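Local coordinates for autoinducer 2 sensor kinase/phosphatase LuxQ (Vibrio cholerae, PDB 3C38), which senses autoinducer 2 through its periplasmic domain, which binds the autoinducer-LuxP complex, and switches from histidine kinase to phosphatase in quorum sensing, at residues 102-115 against 125-137. Numbering follows the deposited sequence. Where two conformers were deposited one is given.
Sequences YGIAQQELNKLIRR and VQTPSEGKSVHIL
Ser129 OG donates to Tyr102 O at 2.6 Å, meeting a lone pair in the carbonyl plane with a C=O...O angle of 139°. Its chi1 of -171° sets OG opposite the backbone N and turns it to that carbonyl. A CA-H...O contact from Ser129 to Gly103 O adds to this polar link, and Gly103, at positive phi, lets its backbone lie close against Ser129.

Two waters extend the polar contact. One accepts from Ala105 N, at the helix N-cap, and donates to Pro128 O (2.5 Å). The other accepts from Thr127 OG1 and donates to Glu108 O and OE1. Arg115, in one of its two deposited conformers, directs NH1 at Gln126 O, but the 2.3 Å separation is implausibly short, so that bond's length is doubtful.

Apolar packing lies on the inner side: Ile104 CD1 and Ile136 CD1 meet tip to tip at 3.8 Å, while Leu112 CD2 reaches Val125 CG2 at the same distance.

Helix 106-115 runs nearly antiparallel (160°) to residues 125-127 of edge strand 123-127, the axes of the two short segments approaching to 9.6 Å, and packs against the antiparallel sheet of a Cache-type periplasmic sensor domain.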
loop_
_atom_site.group_PDB
_atom_site.type_symbol
_atom_site.label_atom_id
_atom_site.label_comp_id
_atom_site.label_asym_id
_atom_site.label_seq_id
_atom_site.Cartn_x
_atom_site.Cartn_y
_atom_site.Cartn_z
ATOM N N TYR A 102 -10.491 -6.970 -4.942
ATOM C CA TYR A 102 -9.880 -7.377 -3.689
ATOM C C TYR A 102 -10.908 -7.892 -2.694
ATOM O O TYR A 102 -10.577 -8.196 -1.555
ATOM C CB TYR A 102 -9.090 -6.220 -3.076
ATOM C CG TYR A 102 -7.871 -5.840 -3.872
ATOM C CD1 TYR A 102 -7.895 -4.753 -4.748
ATOM C CD2 TYR A 102 -6.690 -6.572 -3.758
ATOM C CE1 TYR A 102 -6.779 -4.401 -5.485
ATOM C CE2 TYR A 102 -5.558 -6.234 -4.493
ATOM C CZ TYR A 102 -5.607 -5.146 -5.354
ATOM O OH TYR A 102 -4.486 -4.796 -6.068
ATOM N N GLY A 103 -12.156 -7.994 -3.131
ATOM C CA GLY A 103 -13.201 -8.486 -2.254
ATOM C C GLY A 103 -13.585 -7.479 -1.191
ATOM O O GLY A 103 -14.117 -7.846 -0.140
ATOM N N ILE A 104 -13.291 -6.209 -1.459
ATOM C CA ILE A 104 -13.623 -5.130 -0.544
ATOM C C ILE A 104 -15.019 -4.640 -0.920
ATOM O O ILE A 104 -15.268 -4.290 -2.074
ATOM C CB ILE A 104 -12.631 -3.958 -0.671
ATOM C CG1 ILE A 104 -11.206 -4.449 -0.409
ATOM C CG2 ILE A 104 -12.996 -2.875 0.318
ATOM C CD1 ILE A 104 -10.143 -3.374 -0.536
ATOM N N ALA A 105 -15.927 -4.631 0.050
ATOM C CA ALA A 105 -17.297 -4.199 -0.201
ATOM C C ALA A 105 -17.409 -2.687 -0.180
ATOM O O ALA A 105 -16.864 -2.024 0.698
ATOM C CB ALA A 105 -18.227 -4.801 0.834
ATOM N N GLN A 106 -18.134 -2.149 -1.150
ATOM C CA GLN A 106 -18.327 -0.710 -1.262
ATOM C C GLN A 106 -18.581 -0.038 0.099
ATOM O O GLN A 106 -18.130 1.080 0.339
ATOM C CB GLN A 106 -19.497 -0.437 -2.208
ATOM C CG GLN A 106 -19.479 0.930 -2.882
ATOM C CD GLN A 106 -18.303 1.105 -3.832
ATOM O OE1 GLN A 106 -17.931 0.181 -4.558
ATOM N NE2 GLN A 106 -17.725 2.299 -3.846
ATOM N N GLN A 107 -19.282 -0.730 0.991
ATOM C CA GLN A 107 -19.600 -0.175 2.305
ATOM C C GLN A 107 -18.395 -0.095 3.230
ATOM O O GLN A 107 -18.316 0.793 4.076
ATOM C CB GLN A 107 -20.695 -0.999 2.981
ATOM C CG GLN A 107 -21.779 -1.479 2.035
ATOM C CD GLN A 107 -21.318 -2.644 1.169
ATOM O OE1 GLN A 107 -21.019 -3.732 1.678
ATOM N NE2 GLN A 107 -21.257 -2.422 -0.144
ATOM N N GLU A 108 -17.466 -1.036 3.089
ATOM C CA GLU A 108 -16.263 -1.029 3.917
ATOM C C GLU A 108 -15.389 0.146 3.488
ATOM O O GLU A 108 -14.668 0.735 4.293
ATOM C CB GLU A 108 -15.492 -2.342 3.757
ATOM C CG GLU A 108 -16.170 -3.551 4.396
ATOM C CD GLU A 108 -16.510 -3.324 5.857
ATOM O OE1 GLU A 108 -15.674 -2.744 6.581
ATOM O OE2 GLU A 108 -17.611 -3.734 6.285
ATOM N N LEU A 109 -15.473 0.479 2.204
ATOM C CA LEU A 109 -14.717 1.583 1.645
ATOM C C LEU A 109 -15.177 2.872 2.335
ATOM O O LEU A 109 -14.372 3.753 2.625
ATOM C CB LEU A 109 -14.964 1.652 0.137
ATOM C CG LEU A 109 -13.778 2.016 -0.752
ATOM C CD1 LEU A 109 -12.647 1.034 -0.516
ATOM C CD2 LEU A 109 -14.202 1.997 -2.205
ATOM N N ASN A 110 -16.478 2.960 2.612
ATOM C CA ASN A 110 -17.059 4.127 3.278
ATOM C C ASN A 110 -16.515 4.268 4.682
ATOM O O ASN A 110 -16.291 5.376 5.173
ATOM C CB ASN A 110 -18.583 3.999 3.353
ATOM C CG ASN A 110 -19.278 4.593 2.153
ATOM O OD1 ASN A 110 -19.379 5.810 2.026
ATOM N ND2 ASN A 110 -19.754 3.734 1.257
ATOM N N LYS A 111 -16.308 3.132 5.331
ATOM C CA LYS A 111 -15.790 3.113 6.689
ATOM C C LYS A 111 -14.339 3.596 6.744
ATOM O O LYS A 111 -13.886 4.136 7.763
ATOM C CB LYS A 111 -15.901 1.697 7.242
ATOM C CG LYS A 111 -17.291 1.076 7.051
ATOM C CD LYS A 111 -17.413 -0.232 7.834
ATOM C CE LYS A 111 -18.852 -0.710 7.944
ATOM N NZ LYS A 111 -18.953 -1.865 8.886
ATOM N N LEU A 112 -13.617 3.404 5.640
ATOM C CA LEU A 112 -12.221 3.817 5.546
ATOM C C LEU A 112 -12.123 5.333 5.499
ATOM O O LEU A 112 -11.151 5.910 5.980
ATOM C CB LEU A 112 -11.572 3.219 4.296
ATOM C CG LEU A 112 -11.422 1.698 4.284
ATOM C CD1 LEU A 112 -10.759 1.253 2.988
ATOM C CD2 LEU A 112 -10.591 1.260 5.482
ATOM N N ILE A 113 -13.136 5.968 4.912
ATOM C CA ILE A 113 -13.192 7.423 4.809
ATOM C C ILE A 113 -12.899 8.020 6.176
ATOM O O ILE A 113 -12.071 8.908 6.320
ATOM C CB ILE A 113 -14.596 7.904 4.397
ATOM C CG1 ILE A 113 -15.068 7.164 3.146
ATOM C CG2 ILE A 113 -14.583 9.399 4.171
ATOM C CD1 ILE A 113 -14.274 7.459 1.924
ATOM N N ARG A 114 -13.602 7.524 7.179
ATOM C CA ARG A 114 -13.438 8.001 8.544
ATOM C C ARG A 114 -12.086 7.617 9.117
ATOM O O ARG A 114 -11.395 8.441 9.715
ATOM C CB ARG A 114 -14.536 7.412 9.428
ATOM C CG ARG A 114 -15.929 7.899 9.103
ATOM C CD ARG A 114 -16.099 9.350 9.516
ATOM N NE ARG A 114 -17.433 9.847 9.197
ATOM C CZ ARG A 114 -18.108 10.685 9.974
ATOM N NH1 ARG A 114 -17.568 11.113 11.109
ATOM N NH2 ARG A 114 -19.323 11.081 9.622
ATOM N N ARG A 115 -11.717 6.353 8.923
ATOM C CA ARG A 115 -10.455 5.814 9.423
ATOM C C ARG A 115 -9.255 6.686 9.080
ATOM O O ARG A 115 -8.422 6.976 9.936
ATOM C CB ARG A 115 -10.235 4.402 8.875
ATOM C CG ARG A 115 -11.317 3.411 9.276
ATOM C CD ARG A 115 -10.934 2.001 8.879
ATOM N NE ARG A 115 -11.830 1.006 9.456
ATOM C CZ ARG A 115 -11.631 -0.302 9.372
ATOM N NH1 ARG A 115 -10.569 -0.759 8.732
ATOM N NH2 ARG A 115 -12.476 -1.150 9.938
ATOM N N VAL A 125 -4.410 0.432 7.655
ATOM C CA VAL A 125 -5.751 0.026 8.044
ATOM C C VAL A 125 -6.057 -1.372 7.509
ATOM O O VAL A 125 -5.405 -1.848 6.585
ATOM C CB VAL A 125 -6.784 1.004 7.508
ATOM C CG1 VAL A 125 -6.456 2.406 7.989
ATOM C CG2 VAL A 125 -6.799 0.948 5.999
ATOM N N GLN A 126 -7.050 -2.026 8.098
ATOM C CA GLN A 126 -7.417 -3.381 7.702
ATOM C C GLN A 126 -8.909 -3.417 7.456
ATOM O O GLN A 126 -9.667 -2.827 8.208
ATOM C CB GLN A 126 -7.088 -4.371 8.822
ATOM C CG GLN A 126 -5.739 -4.168 9.497
ATOM C CD GLN A 126 -5.567 -2.787 10.124
ATOM O OE1 GLN A 126 -5.974 -2.530 11.256
ATOM N NE2 GLN A 126 -4.955 -1.899 9.384
ATOM N N THR A 127 -9.334 -4.118 6.417
ATOM C CA THR A 127 -10.748 -4.214 6.120
ATOM C C THR A 127 -11.167 -5.650 5.863
ATOM O O THR A 127 -10.376 -6.460 5.375
ATOM C CB THR A 127 -11.108 -3.379 4.876
ATOM O OG1 THR A 127 -12.530 -3.306 4.743
ATOM C CG2 THR A 127 -10.553 -4.024 3.625
ATOM N N PRO A 128 -12.419 -5.993 6.213
ATOM C CA PRO A 128 -12.910 -7.354 5.989
ATOM C C PRO A 128 -13.089 -7.532 4.494
ATOM O O PRO A 128 -13.527 -6.614 3.802
ATOM C CB PRO A 128 -14.246 -7.365 6.724
ATOM C CG PRO A 128 -14.015 -6.386 7.838
ATOM C CD PRO A 128 -13.316 -5.262 7.121
ATOM N N SER A 129 -12.736 -8.704 3.993
ATOM C CA SER A 129 -12.873 -8.982 2.574
ATOM C C SER A 129 -13.789 -10.189 2.467
ATOM O O SER A 129 -14.563 -10.456 3.383
ATOM C CB SER A 129 -11.507 -9.293 1.965
ATOM O OG SER A 129 -11.586 -9.363 0.552
ATOM N N GLU A 130 -13.714 -10.913 1.357
ATOM C CA GLU A 130 -14.537 -12.102 1.186
ATOM C C GLU A 130 -13.805 -13.248 1.872
ATOM O O GLU A 130 -14.044 -14.424 1.606
ATOM C CB GLU A 130 -14.740 -12.409 -0.301
ATOM C CG GLU A 130 -13.450 -12.633 -1.079
ATOM C CD GLU A 130 -13.695 -12.928 -2.548
ATOM O OE1 GLU A 130 -14.301 -12.077 -3.233
ATOM O OE2 GLU A 130 -13.281 -14.010 -3.015
ATOM N N GLY A 131 -12.896 -12.874 2.762
ATOM C CA GLY A 131 -12.129 -13.851 3.503
ATOM C C GLY A 131 -11.343 -13.168 4.603
ATOM O O GLY A 131 -11.857 -12.288 5.297
ATOM N N LYS A 132 -10.088 -13.574 4.755
ATOM C CA LYS A 132 -9.219 -12.991 5.760
ATOM C C LYS A 132 -9.217 -11.470 5.614
ATOM O O LYS A 132 -9.520 -10.936 4.543
ATOM C CB LYS A 132 -7.801 -13.535 5.592
ATOM C CG LYS A 132 -7.166 -13.254 4.229
ATOM C CD LYS A 132 -5.708 -13.716 4.210
ATOM C CE LYS A 132 -4.939 -13.165 3.019
ATOM N NZ LYS A 132 -3.470 -13.460 3.091
ATOM N N SER A 133 -8.874 -10.773 6.690
ATOM C CA SER A 133 -8.844 -9.322 6.652
ATOM C C SER A 133 -7.702 -8.843 5.763
ATOM O O SER A 133 -6.586 -9.356 5.825
ATOM C CB SER A 133 -8.682 -8.755 8.064
ATOM O OG SER A 133 -7.392 -9.035 8.576
ATOM N N VAL A 134 -8.006 -7.858 4.928
ATOM C CA VAL A 134 -7.043 -7.274 4.011
ATOM C C VAL A 134 -6.344 -6.067 4.646
ATOM O O VAL A 134 -7.004 -5.169 5.181
ATOM C CB VAL A 134 -7.757 -6.827 2.718
ATOM C CG1 VAL A 134 -6.853 -5.944 1.891
ATOM C CG2 VAL A 134 -8.183 -8.054 1.923
ATOM N N HIS A 135 -5.014 -6.058 4.599
ATOM C CA HIS A 135 -4.224 -4.952 5.145
ATOM C C HIS A 135 -3.912 -3.942 4.027
ATOM O O HIS A 135 -3.417 -4.301 2.954
ATOM C CB HIS A 135 -2.954 -5.505 5.791
ATOM C CG HIS A 135 -3.225 -6.333 7.007
ATOM N ND1 HIS A 135 -3.217 -5.807 8.283
ATOM C CD2 HIS A 135 -3.612 -7.626 7.139
ATOM C CE1 HIS A 135 -3.588 -6.738 9.145
ATOM N NE2 HIS A 135 -3.834 -7.852 8.475
ATOM N N ILE A 136 -4.218 -2.674 4.286
ATOM C CA ILE A 136 -4.050 -1.626 3.290
ATOM C C ILE A 136 -3.366 -0.383 3.818
ATOM O O ILE A 136 -3.615 0.034 4.943
ATOM C CB ILE A 136 -5.417 -1.177 2.764
ATOM C CG1 ILE A 136 -6.261 -2.398 2.417
ATOM C CG2 ILE A 136 -5.244 -0.255 1.564
ATOM C CD1 ILE A 136 -7.693 -2.055 2.032
ATOM N N LEU A 137 -2.490 0.199 3.000
ATOM C CA LEU A 137 -1.818 1.445 3.358
ATOM C C LEU A 137 -2.604 2.482 2.556
ATOM O O LEU A 137 -2.673 2.410 1.326
ATOM C CB LEU A 137 -0.358 1.432 2.918
ATOM C CG LEU A 137 0.568 0.531 3.740
ATOM C CD1 LEU A 137 1.915 0.373 3.036
ATOM C CD2 LEU A 137 0.752 1.140 5.128
HETATM O O HOH W 1 -15.456 -5.971 2.347
HETATM O O HOH W 2 -13.453 -1.045 6.559
#